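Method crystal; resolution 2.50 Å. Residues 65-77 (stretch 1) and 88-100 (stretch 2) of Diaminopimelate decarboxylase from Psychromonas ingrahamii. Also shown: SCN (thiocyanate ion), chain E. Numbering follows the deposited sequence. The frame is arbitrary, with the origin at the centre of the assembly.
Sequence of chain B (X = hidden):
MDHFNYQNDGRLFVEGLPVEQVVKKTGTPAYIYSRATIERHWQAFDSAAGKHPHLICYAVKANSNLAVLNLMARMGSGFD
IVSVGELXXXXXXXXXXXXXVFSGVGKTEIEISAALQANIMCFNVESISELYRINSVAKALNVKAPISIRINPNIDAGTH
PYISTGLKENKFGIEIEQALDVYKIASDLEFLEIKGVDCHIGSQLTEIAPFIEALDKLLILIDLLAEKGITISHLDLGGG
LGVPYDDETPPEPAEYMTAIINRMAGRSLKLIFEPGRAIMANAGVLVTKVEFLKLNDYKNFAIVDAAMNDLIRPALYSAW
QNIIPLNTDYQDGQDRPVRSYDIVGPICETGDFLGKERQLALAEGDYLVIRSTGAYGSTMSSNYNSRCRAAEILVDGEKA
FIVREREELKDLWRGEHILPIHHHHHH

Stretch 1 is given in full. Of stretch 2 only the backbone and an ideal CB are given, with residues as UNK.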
# COMPACT_ATOMS: atom_id res chain seq x y z
N ASN B 65 13.29 -4.69 6.96
CA ASN B 65 14.10 -3.77 7.71
C ASN B 65 15.54 -4.28 7.87
O ASN B 65 15.75 -5.44 8.14
CB ASN B 65 13.49 -3.55 9.06
CG ASN B 65 14.31 -2.61 9.91
OD1 ASN B 65 15.22 -3.03 10.63
ND2 ASN B 65 14.03 -1.33 9.80
N LEU B 66 16.52 -3.38 7.73
CA LEU B 66 17.93 -3.76 7.75
C LEU B 66 18.35 -4.48 9.08
O LEU B 66 19.10 -5.42 9.04
CB LEU B 66 18.82 -2.57 7.56
CG LEU B 66 18.75 -1.83 6.24
CD1 LEU B 66 19.86 -0.79 6.19
CD2 LEU B 66 18.87 -2.74 5.08
N ALA B 67 17.86 -4.03 10.20
CA ALA B 67 18.21 -4.62 11.46
C ALA B 67 17.64 -6.00 11.52
O ALA B 67 18.28 -6.90 12.01
CB ALA B 67 17.68 -3.79 12.64
N VAL B 68 16.43 -6.16 11.03
CA VAL B 68 15.78 -7.45 11.03
C VAL B 68 16.55 -8.41 10.16
O VAL B 68 16.77 -9.55 10.51
CB VAL B 68 14.34 -7.33 10.53
CG1 VAL B 68 13.72 -8.71 10.26
CG2 VAL B 68 13.52 -6.60 11.57
N LEU B 69 16.96 -7.95 9.01
CA LEU B 69 17.65 -8.81 8.09
C LEU B 69 18.95 -9.21 8.74
O LEU B 69 19.43 -10.32 8.57
CB LEU B 69 17.93 -8.09 6.77
CG LEU B 69 16.68 -7.85 5.94
CD1 LEU B 69 17.03 -7.27 4.57
CD2 LEU B 69 15.84 -9.12 5.79
N ASN B 70 19.54 -8.25 9.43
CA ASN B 70 20.84 -8.45 10.02
C ASN B 70 20.78 -9.50 11.09
O ASN B 70 21.67 -10.32 11.19
CB ASN B 70 21.35 -7.14 10.60
CG ASN B 70 22.70 -7.30 11.28
OD1 ASN B 70 22.76 -7.32 12.49
ND2 ASN B 70 23.77 -7.45 10.48
N LEU B 71 19.71 -9.51 11.87
CA LEU B 71 19.54 -10.57 12.84
C LEU B 71 19.61 -11.94 12.17
O LEU B 71 20.30 -12.83 12.66
CB LEU B 71 18.22 -10.46 13.57
CG LEU B 71 18.06 -9.28 14.50
CD1 LEU B 71 16.72 -9.40 15.23
CD2 LEU B 71 19.20 -9.21 15.51
N MET B 72 18.91 -12.10 11.05
CA MET B 72 18.95 -13.35 10.36
C MET B 72 20.38 -13.63 9.88
O MET B 72 20.85 -14.77 9.96
CB MET B 72 18.07 -13.36 9.11
CG MET B 72 16.64 -12.95 9.28
SD MET B 72 15.68 -13.89 10.45
CE MET B 72 14.29 -12.78 10.45
N ALA B 73 21.02 -12.62 9.29
CA ALA B 73 22.33 -12.78 8.69
C ALA B 73 23.37 -13.29 9.73
O ALA B 73 24.20 -14.14 9.42
CB ALA B 73 22.80 -11.50 8.07
N ARG B 74 23.25 -12.82 10.96
CA ARG B 74 24.11 -13.24 12.05
C ARG B 74 23.92 -14.70 12.41
O ARG B 74 24.89 -15.40 12.74
CB ARG B 74 23.89 -12.40 13.30
CG ARG B 74 24.51 -11.03 13.18
CD ARG B 74 24.15 -10.11 14.31
NE ARG B 74 24.53 -10.71 15.57
CZ ARG B 74 25.79 -10.71 16.03
NH1 ARG B 74 26.80 -10.13 15.34
NH2 ARG B 74 26.02 -11.27 17.21
N MET B 75 22.67 -15.16 12.36
CA MET B 75 22.41 -16.55 12.65
C MET B 75 22.75 -17.45 11.48
O MET B 75 22.50 -18.65 11.56
CB MET B 75 20.98 -16.73 13.08
CG MET B 75 20.67 -16.03 14.37
SD MET B 75 18.96 -16.31 14.88
CE MET B 75 18.07 -15.71 13.44
N GLY B 76 23.27 -16.89 10.40
CA GLY B 76 23.67 -17.68 9.23
C GLY B 76 22.57 -17.98 8.23
O GLY B 76 22.80 -18.74 7.24
N SER B 77 21.43 -17.30 8.36
CA SER B 77 20.32 -17.45 7.45
C SER B 77 20.58 -17.12 6.01
O SER B 77 21.43 -16.31 5.66
CB SER B 77 19.16 -16.57 7.89
OG SER B 77 18.02 -16.79 7.06
N UNK B 88 19.78 -5.66 -2.57
CA UNK B 88 20.65 -4.63 -1.96
C UNK B 88 20.40 -4.49 -0.47
O UNK B 88 21.32 -4.24 0.29
CB UNK B 88 20.43 -3.28 -2.64
N UNK B 89 19.16 -4.65 -0.05
CA UNK B 89 18.86 -4.62 1.37
C UNK B 89 19.61 -5.72 2.09
O UNK B 89 20.25 -5.50 3.10
CB UNK B 89 17.35 -4.76 1.61
N UNK B 90 19.55 -6.92 1.54
CA UNK B 90 20.22 -8.05 2.16
C UNK B 90 21.75 -7.90 2.22
O UNK B 90 22.37 -8.21 3.22
CB UNK B 90 19.86 -9.33 1.40
N UNK B 91 22.35 -7.43 1.14
CA UNK B 91 23.77 -7.17 1.16
C UNK B 91 24.10 -6.10 2.15
O UNK B 91 25.04 -6.25 2.95
CB UNK B 91 24.27 -6.78 -0.23
N UNK B 92 23.33 -5.03 2.14
CA UNK B 92 23.54 -3.95 3.07
C UNK B 92 23.55 -4.49 4.49
O UNK B 92 24.35 -4.05 5.29
CB UNK B 92 22.47 -2.87 2.90
N UNK B 93 22.62 -5.38 4.82
CA UNK B 93 22.49 -5.89 6.18
C UNK B 93 23.53 -6.94 6.53
O UNK B 93 23.53 -7.45 7.65
CB UNK B 93 21.09 -6.48 6.38
N UNK B 94 24.42 -7.23 5.58
CA UNK B 94 25.47 -8.20 5.80
C UNK B 94 25.08 -9.64 5.55
O UNK B 94 25.73 -10.56 6.07
CB UNK B 94 25.98 -8.07 7.24
N UNK B 95 24.04 -9.84 4.75
CA UNK B 95 23.61 -11.17 4.40
C UNK B 95 24.49 -11.76 3.32
O UNK B 95 25.06 -11.04 2.49
CB UNK B 95 22.15 -11.16 3.95
N UNK B 96 24.61 -13.09 3.34
CA UNK B 96 25.47 -13.80 2.37
C UNK B 96 24.79 -14.04 1.02
O UNK B 96 23.87 -14.82 0.94
CB UNK B 96 25.91 -15.14 2.95
N UNK B 97 25.28 -13.39 -0.04
CA UNK B 97 24.55 -13.48 -1.31
C UNK B 97 24.57 -14.88 -1.89
O UNK B 97 23.84 -15.15 -2.81
CB UNK B 97 25.14 -12.50 -2.33
N UNK B 98 25.47 -15.73 -1.40
CA UNK B 98 25.51 -17.10 -1.85
C UNK B 98 24.33 -17.86 -1.29
O UNK B 98 24.04 -18.92 -1.78
CB UNK B 98 26.83 -17.77 -1.45
N UNK B 99 23.70 -17.34 -0.24
CA UNK B 99 22.56 -17.97 0.37
C UNK B 99 21.25 -17.29 0.00
O UNK B 99 20.26 -17.35 0.74
CB UNK B 99 22.73 -17.98 1.89
N UNK B 100 21.25 -16.66 -1.16
CA UNK B 100 20.09 -15.91 -1.61
C UNK B 100 19.46 -16.64 -2.77
O UNK B 100 20.13 -16.88 -3.79
CB UNK B 100 20.47 -14.48 -2.00
S SCN E . 10.10 -2.33 2.05
C SCN E . 11.00 -1.44 1.24
N SCN E . 11.70 -0.77 0.61

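At position 88 the ideal CB has nothing of stretch 1 within 5.5 Å, so the contact sets no preference; the residue is Met88. At position 89 the CA-to-CB bond runs sideways, yet the CB lies 3.9 Å from Leu69 CD1 and 4.3 Å from Leu66 CD2, and the thiocyanate lies beyond. A branched aliphatic chain would suit the leucines; a long cationic one could cover them and also reach the anion. Arg89 does the latter: NH1 passes 3.9 Å from Leu66 CD2, and NE and NH2 give weak hydrogen bonds to SCN N (3.5 and 3.3 Å), which sits at the edge of the guanidinium, near its plane.

Position 90 also points sideways, its CB 4.7 Å from Leu69 CD1, which favours a modest apolar group. Val90 fits, CG2 meeting Leu69 CD1 at 4.0 Å. Position 91 is out of reach and unconstrained from here; it is Ile91. At 92 the CB is 4.2 Å from Leu66 CD2, but the bond runs sideways, so many chains with an aliphatic start would do. Gln92 touches Leu66 CD1 through CG at 4.0 Å, and its end leads away.

Position 93 points toward stretch 1 and is tightly bounded: its CB is 3.5 Å from Leu66 O, 3.6 Å from Leu69 CB and 3.9 Å from Asn70 N. A small side chain is the natural choice, and Ala93 supplies a methyl packed on Leu69 CB. Its carbonyl O accepts a nearly linear hydrogen bond from Asn70 ND2 (2.8 Å, 177°).

Position 94 has phi/psi of 85/22, where a CB would jam against the preceding carbonyl O; this alone calls for glycine. Gly94 closes the helix in a Schellman motif, its N bonding Ile91 O at 2.9 Å. Position 95 has ordinary angles (-79/150), and its CB would stand 4.2 Å from Ala73 CB, so a small residue would suit; it is Gly95.

Position 96 points toward stretch 1, but with CB 5.4 Å from Ser77 O the demand is loose. The residue is Asp96, whose OD1 accepts from the backbone N of position 98 at 2.9 Å; a water links Asp96 N to Ser77 O. Positions 97 and 98 are out of reach, so stretch 1 sets no preference; a phi of -67° at 97 is compatible with proline. They are Pro97 and Lys98.

Position 99 points toward stretch 1, with CB 4.3 Å from Ser77 O and 5.4 Å from Gly76 O. A long donor is favoured, and Lys99 extends NZ to Gly76 O at 2.9 Å. At position 100 nothing of stretch 1 lies within 5.5 Å of the CB, so the contact sets no preference; it is Ile100.

Stretch 2 88-100: MRVIQAGGDPKKI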
# COMPACT_ATOMS: atom_id res chain seq x y z
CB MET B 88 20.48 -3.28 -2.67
CG MET B 88 20.90 -3.32 -4.15
SD MET B 88 22.55 -4.06 -4.35
CE MET B 88 22.35 -4.99 -5.86
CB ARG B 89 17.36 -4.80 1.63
CG ARG B 89 16.54 -3.52 1.55
CD ARG B 89 15.06 -3.76 1.84
NE ARG B 89 14.34 -2.51 2.03
CZ ARG B 89 14.42 -1.75 3.12
NH1 ARG B 89 15.14 -2.12 4.18
NH2 ARG B 89 13.77 -0.60 3.18
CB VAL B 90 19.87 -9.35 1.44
CG1 VAL B 90 20.86 -10.45 1.84
CG2 VAL B 90 18.46 -9.77 1.81
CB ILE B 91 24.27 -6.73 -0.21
CG1 ILE B 91 24.25 -7.94 -1.17
CG2 ILE B 91 25.69 -6.19 -0.09
CD1 ILE B 91 24.34 -7.56 -2.63
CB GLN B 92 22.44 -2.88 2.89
CG GLN B 92 22.80 -1.57 3.53
CD GLN B 92 24.02 -0.93 2.94
OE1 GLN B 92 24.94 -0.55 3.67
NE2 GLN B 92 24.05 -0.81 1.62
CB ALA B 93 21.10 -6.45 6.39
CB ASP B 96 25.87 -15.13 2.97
CG ASP B 96 26.84 -15.92 2.10
OD1 ASP B 96 27.15 -15.54 0.94
OD2 ASP B 96 27.29 -16.96 2.62
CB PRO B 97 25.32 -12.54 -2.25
CG PRO B 97 26.32 -11.83 -1.42
CD PRO B 97 26.52 -12.61 -0.16
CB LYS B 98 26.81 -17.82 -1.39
CG LYS B 98 28.08 -17.46 -2.17
CD LYS B 98 29.32 -18.16 -1.56
CE LYS B 98 30.34 -17.25 -0.85
NZ LYS B 98 31.43 -16.77 -1.76
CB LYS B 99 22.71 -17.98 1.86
CG LYS B 99 23.95 -18.70 2.31
CD LYS B 99 23.89 -18.97 3.81
CE LYS B 99 25.23 -19.38 4.33
NZ LYS B 99 25.13 -19.59 5.80
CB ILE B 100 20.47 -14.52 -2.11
CG1 ILE B 100 20.74 -13.61 -0.91
CG2 ILE B 100 19.34 -13.91 -2.94
CD1 ILE B 100 21.13 -12.21 -1.31
O HOH W 1 23.56 -14.46 5.24
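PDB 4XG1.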